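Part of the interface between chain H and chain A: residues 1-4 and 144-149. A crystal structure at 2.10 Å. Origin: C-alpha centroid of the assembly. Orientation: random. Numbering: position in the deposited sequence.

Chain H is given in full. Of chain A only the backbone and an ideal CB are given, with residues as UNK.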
HETATM    1  N   MSE H   1       0.036 -30.472 -14.919  1.00 39.03           N
HETATM    2  CA  MSE H   1       1.185 -31.163 -15.572  1.00 40.60           C
HETATM    3  C   MSE H   1       2.482 -30.399 -15.452  1.00 38.46           C
HETATM    4  O   MSE H   1       3.484 -30.931 -14.980  1.00 37.01           O
HETATM    5  CB  MSE H   1       0.910 -31.391 -17.050  1.00 46.82           C
HETATM    6  CG  MSE H   1       0.015 -32.553 -17.287  1.00 57.01           C
HETATM    7 SE   MSE H   1       0.741 -34.068 -16.351  1.00 70.89          SE
HETATM    8  CE  MSE H   1       1.479 -35.013 -17.888  1.00 66.98           C
ATOM      9  N   ARG H   2       2.447 -29.147 -15.897  1.00 35.71           N
ATOM     10  CA  ARG H   2       3.615 -28.291 -15.885  1.00 31.64           C
ATOM     11  C   ARG H   2       4.108 -28.044 -14.470  1.00 31.00           C
ATOM     12  O   ARG H   2       3.334 -28.103 -13.510  1.00 29.21           O
ATOM     13  CB  ARG H   2       3.285 -26.961 -16.558  1.00 29.64           C
ATOM     14  CG  ARG H   2       2.871 -27.058 -18.041  1.00 29.92           C
ATOM     15  CD  ARG H   2       2.868 -25.659 -18.685  1.00 29.48           C
ATOM     16  NE  ARG H   2       2.199 -25.594 -19.983  1.00 29.86           N
ATOM     17  CZ  ARG H   2       2.544 -26.301 -21.052  1.00 28.31           C
ATOM     18  NH1 ARG H   2       3.557 -27.148 -20.998  1.00 33.26           N
ATOM     19  NH2 ARG H   2       1.889 -26.144 -22.188  1.00 29.49           N
ATOM     20  N   ARG H   3       5.406 -27.772 -14.347  1.00 30.49           N
ATOM     21  CA  ARG H   3       6.012 -27.484 -13.055  1.00 30.38           C
ATOM     22  C   ARG H   3       6.665 -26.103 -13.070  1.00 29.31           C
ATOM     23  O   ARG H   3       6.617 -25.395 -14.076  1.00 28.67           O
ATOM     24  CB  ARG H   3       7.032 -28.562 -12.697  1.00 33.64           C
ATOM     25  CG  ARG H   3       6.416 -29.929 -12.358  1.00 37.45           C
ATOM     26  CD  ARG H   3       7.480 -30.862 -11.763  1.00 39.22           C
ATOM     27  NE  ARG H   3       6.925 -32.021 -11.059  1.00 41.90           N
ATOM     28  CZ  ARG H   3       6.437 -33.111 -11.649  1.00 43.04           C
ATOM     29  NH1 ARG H   3       6.426 -33.205 -12.977  1.00 41.49           N
ATOM     30  NH2 ARG H   3       5.976 -34.120 -10.907  1.00 41.56           N
ATOM     31  N   THR H   4       7.269 -25.717 -11.954  1.00 26.89           N
ATOM     32  CA  THR H   4       7.897 -24.410 -11.835  1.00 26.55           C
ATOM     33  C   THR H   4       8.947 -24.204 -12.935  1.00 26.63           C
ATOM     34  O   THR H   4       9.613 -25.150 -13.353  1.00 25.71           O
ATOM     35  CB  THR H   4       8.539 -24.253 -10.433  1.00 28.65           C
ATOM     36  OG1 THR H   4       9.171 -22.972 -10.326  1.00 32.79           O
ATOM     37  CG2 THR H   4       9.580 -25.344 -10.195  1.00 30.59           C
TER
ATOM     38  N   UNK A 144      -4.433 -35.106  -8.548  1.00 23.26           N
ATOM     39  CA  UNK A 144      -3.137 -35.722  -8.785  1.00 25.20           C
ATOM     40  C   UNK A 144      -2.532 -35.239 -10.101  1.00 26.50           C
ATOM     41  O   UNK A 144      -1.330 -35.364 -10.305  1.00 26.74           O
ATOM     42  CB  UNK A 144      -3.267 -37.246  -8.790  1.00 25.20           C
ATOM     43  N   UNK A 145      -3.357 -34.689 -10.992  1.00 27.29           N
ATOM     44  CA  UNK A 145      -2.847 -34.201 -12.271  1.00 27.85           C
ATOM     45  C   UNK A 145      -2.107 -32.885 -12.043  1.00 27.37           C
ATOM     46  O   UNK A 145      -1.252 -32.498 -12.834  1.00 26.43           O
ATOM     47  CB  UNK A 145      -3.981 -34.020 -13.282  1.00 27.85           C
ATOM     48  N   UNK A 146      -2.449 -32.197 -10.960  1.00 25.45           N
ATOM     49  CA  UNK A 146      -1.829 -30.920 -10.640  1.00 26.36           C
ATOM     50  C   UNK A 146      -0.599 -31.186  -9.771  1.00 27.30           C
ATOM     51  O   UNK A 146      -0.710 -31.694  -8.659  1.00 27.00           O
ATOM     52  CB  UNK A 146      -2.815 -29.988  -9.933  1.00 26.36           C
ATOM     53  N   UNK A 147       0.569 -30.799 -10.275  1.00 26.93           N
ATOM     54  CA  UNK A 147       1.839 -31.071  -9.607  1.00 26.84           C
ATOM     55  C   UNK A 147       2.476 -30.099  -8.611  1.00 26.30           C
ATOM     56  O   UNK A 147       2.519 -28.891  -8.818  1.00 25.50           O
ATOM     57  CB  UNK A 147       2.872 -31.287 -10.715  1.00 26.84           C
ATOM     58  N   UNK A 148       2.981 -30.660  -7.513  1.00 27.85           N
ATOM     59  CA  UNK A 148       3.710 -29.900  -6.499  1.00 28.62           C
ATOM     60  C   UNK A 148       3.025 -28.741  -5.797  1.00 28.33           C
ATOM     61  O   UNK A 148       3.669 -27.722  -5.515  1.00 27.65           O
ATOM     62  CB  UNK A 148       4.976 -29.345  -7.154  1.00 28.62           C
ATOM     63  N   UNK A 149       1.740 -28.864  -5.497  1.00 24.93           N
ATOM     64  CA  UNK A 149       1.084 -27.767  -4.809  1.00 22.49           C
ATOM     65  C   UNK A 149       0.669 -28.155  -3.397  1.00 22.11           C
ATOM     66  O   UNK A 149       0.138 -29.226  -3.187  1.00 22.89           O
ATOM     67  CB  UNK A 149      -0.137 -27.302  -5.605  1.00 22.49           C
TER

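Position 144 lies in a 3-10 segment, with phi/psi of -63/-19. Nothing of Met1(H) to Thr4(H) comes within 5.5 Å of its ideal CB. Chain H sets no demand here, and almost any residue would suit. The deposited residue is Trp144(A), whose side chain does not reach the chain H stretch.

At position 145 the CA-to-CB bond points sideways to chain H, again with nothing within 5.5 Å of the ideal CB. Its carbonyl O accepts a hydrogen bond from Met1(H) N at 3.2 Å, which any residue type could provide. A polar or acidic side chain would be reasonable beside an N-terminal amine, but the choice is loose. The residue is Glu145(A). Its carboxylate oxygens are hydrogen-bonded elsewhere in the structure.

Position 146 points its CB away from chain H, although its CA is the nearest to that of Met1(H), at 5.8 Å. Many side chains would fit. The residue is Leu146(A). Its end comes nearer than its CB does, with CD2 4.9 Å from Met1(H) N, but it makes no contact.

Position 147 points toward chain H. Its ideal CB is 4.1 Å from Arg3(H) CZ and 4.3 Å from both Arg2(H) O and Met1(H) O. It thus sits beside a guanidinium, with the selenomethionine side chain of Met1(H) further out. A flexible chain with an aliphatic stem would suit: Leu, Met, Gln, Glu or Lys. An acid could answer the charge of Arg3(H), so a basic residue is not the obvious guess. The residue is Lys147(A). Its stem packs over one face of the guanidinium, with CG 3.9 Å from Arg3(H) NH2. Its amine turns from that charge to Met1(H), where NZ lies 3.7 Å from SE. Water 1 accepts from Lys147(A) N (3.0 Å) and Met1(H) N (2.5 Å) and donates to Arg2(H) O (3.1 Å); water 2 donates to Lys147(A) O (2.7 Å) and Arg2(H) O (3.2 Å).

Position 148 has a positive phi (59/38), a left-handed conformation favoured by Gly, Asn and Asp. Its CB points toward chain H, and the ideal CB is 5.1 Å from Arg3(H) NE. A short acceptor fits, and the positive charge favours an acid. The residue is Asp148(A). Its OD2 forms a salt bridge with Arg3(H) NE at 2.9 Å, approaching the guanidinium edge near its plane. The hydrogen bond within it is weak, at 119°.

Position 149 points sideways, with no chain H atom near its ideal CB. Only a long side chain could approach. The residue is Tyr149(A), whose OH lies 3.2 Å from water 2.

Chain A (144-149) WELKDY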
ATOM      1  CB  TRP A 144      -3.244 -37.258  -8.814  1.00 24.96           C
ATOM      2  CG  TRP A 144      -3.607 -37.889  -7.482  1.00 27.88           C
ATOM      3  CD1 TRP A 144      -4.669 -38.723  -7.230  1.00 28.67           C
ATOM      4  CD2 TRP A 144      -2.887 -37.779  -6.245  1.00 27.16           C
ATOM      5  NE1 TRP A 144      -4.646 -39.138  -5.915  1.00 29.31           N
ATOM      6  CE2 TRP A 144      -3.568 -38.573  -5.289  1.00 28.65           C
ATOM      7  CE3 TRP A 144      -1.732 -37.089  -5.851  1.00 28.01           C
ATOM      8  CZ2 TRP A 144      -3.133 -38.691  -3.966  1.00 29.67           C
ATOM      9  CZ3 TRP A 144      -1.299 -37.206  -4.537  1.00 29.13           C
ATOM     10  CH2 TRP A 144      -2.001 -38.002  -3.606  1.00 29.78           C
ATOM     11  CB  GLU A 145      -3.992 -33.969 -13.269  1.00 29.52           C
ATOM     12  CG  GLU A 145      -4.956 -35.136 -13.431  1.00 33.47           C
ATOM     13  CD  GLU A 145      -4.737 -35.975 -14.687  1.00 36.43           C
ATOM     14  OE1 GLU A 145      -3.756 -35.749 -15.434  1.00 37.29           O
ATOM     15  OE2 GLU A 145      -5.569 -36.882 -14.923  1.00 38.70           O
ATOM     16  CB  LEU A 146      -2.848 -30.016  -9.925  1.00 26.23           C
ATOM     17  CG  LEU A 146      -4.193 -29.932 -10.672  1.00 28.03           C
ATOM     18  CD1 LEU A 146      -5.074 -28.857 -10.064  1.00 26.67           C
ATOM     19  CD2 LEU A 146      -3.943 -29.625 -12.158  1.00 29.29           C
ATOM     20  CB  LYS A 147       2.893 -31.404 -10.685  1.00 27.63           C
ATOM     21  CG  LYS A 147       2.502 -32.530 -11.644  1.00 29.12           C
ATOM     22  CD  LYS A 147       2.033 -33.761 -10.871  1.00 33.66           C
ATOM     23  CE  LYS A 147       2.154 -35.052 -11.676  1.00 35.66           C
ATOM     24  NZ  LYS A 147       1.298 -35.107 -12.889  1.00 38.81           N
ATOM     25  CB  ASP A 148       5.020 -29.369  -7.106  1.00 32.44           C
ATOM     26  CG  ASP A 148       5.757 -30.432  -7.903  1.00 37.81           C
ATOM     27  OD1 ASP A 148       5.843 -31.580  -7.412  1.00 36.18           O
ATOM     28  OD2 ASP A 148       6.243 -30.121  -9.021  1.00 41.69           O
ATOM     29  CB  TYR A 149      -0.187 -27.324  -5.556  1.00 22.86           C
ATOM     30  CG  TYR A 149       0.012 -26.698  -6.928  1.00 22.42           C
ATOM     31  CD1 TYR A 149      -0.130 -27.446  -8.090  1.00 20.55           C
ATOM     32  CD2 TYR A 149       0.313 -25.354  -7.052  1.00 22.91           C
ATOM     33  CE1 TYR A 149       0.019 -26.870  -9.338  1.00 23.12           C
ATOM     34  CE2 TYR A 149       0.465 -24.766  -8.293  1.00 24.66           C
ATOM     35  CZ  TYR A 149       0.316 -25.522  -9.429  1.00 23.71           C
ATOM     36  OH  TYR A 149       0.439 -24.908 -10.657  1.00 25.79           O
TER
HETATM   37  O   HOH W   1       0.560 -29.171 -12.805  1.00 32.01           O
HETATM   38  O   HOH W   2       2.964 -26.917 -10.606  1.00 33.44           O
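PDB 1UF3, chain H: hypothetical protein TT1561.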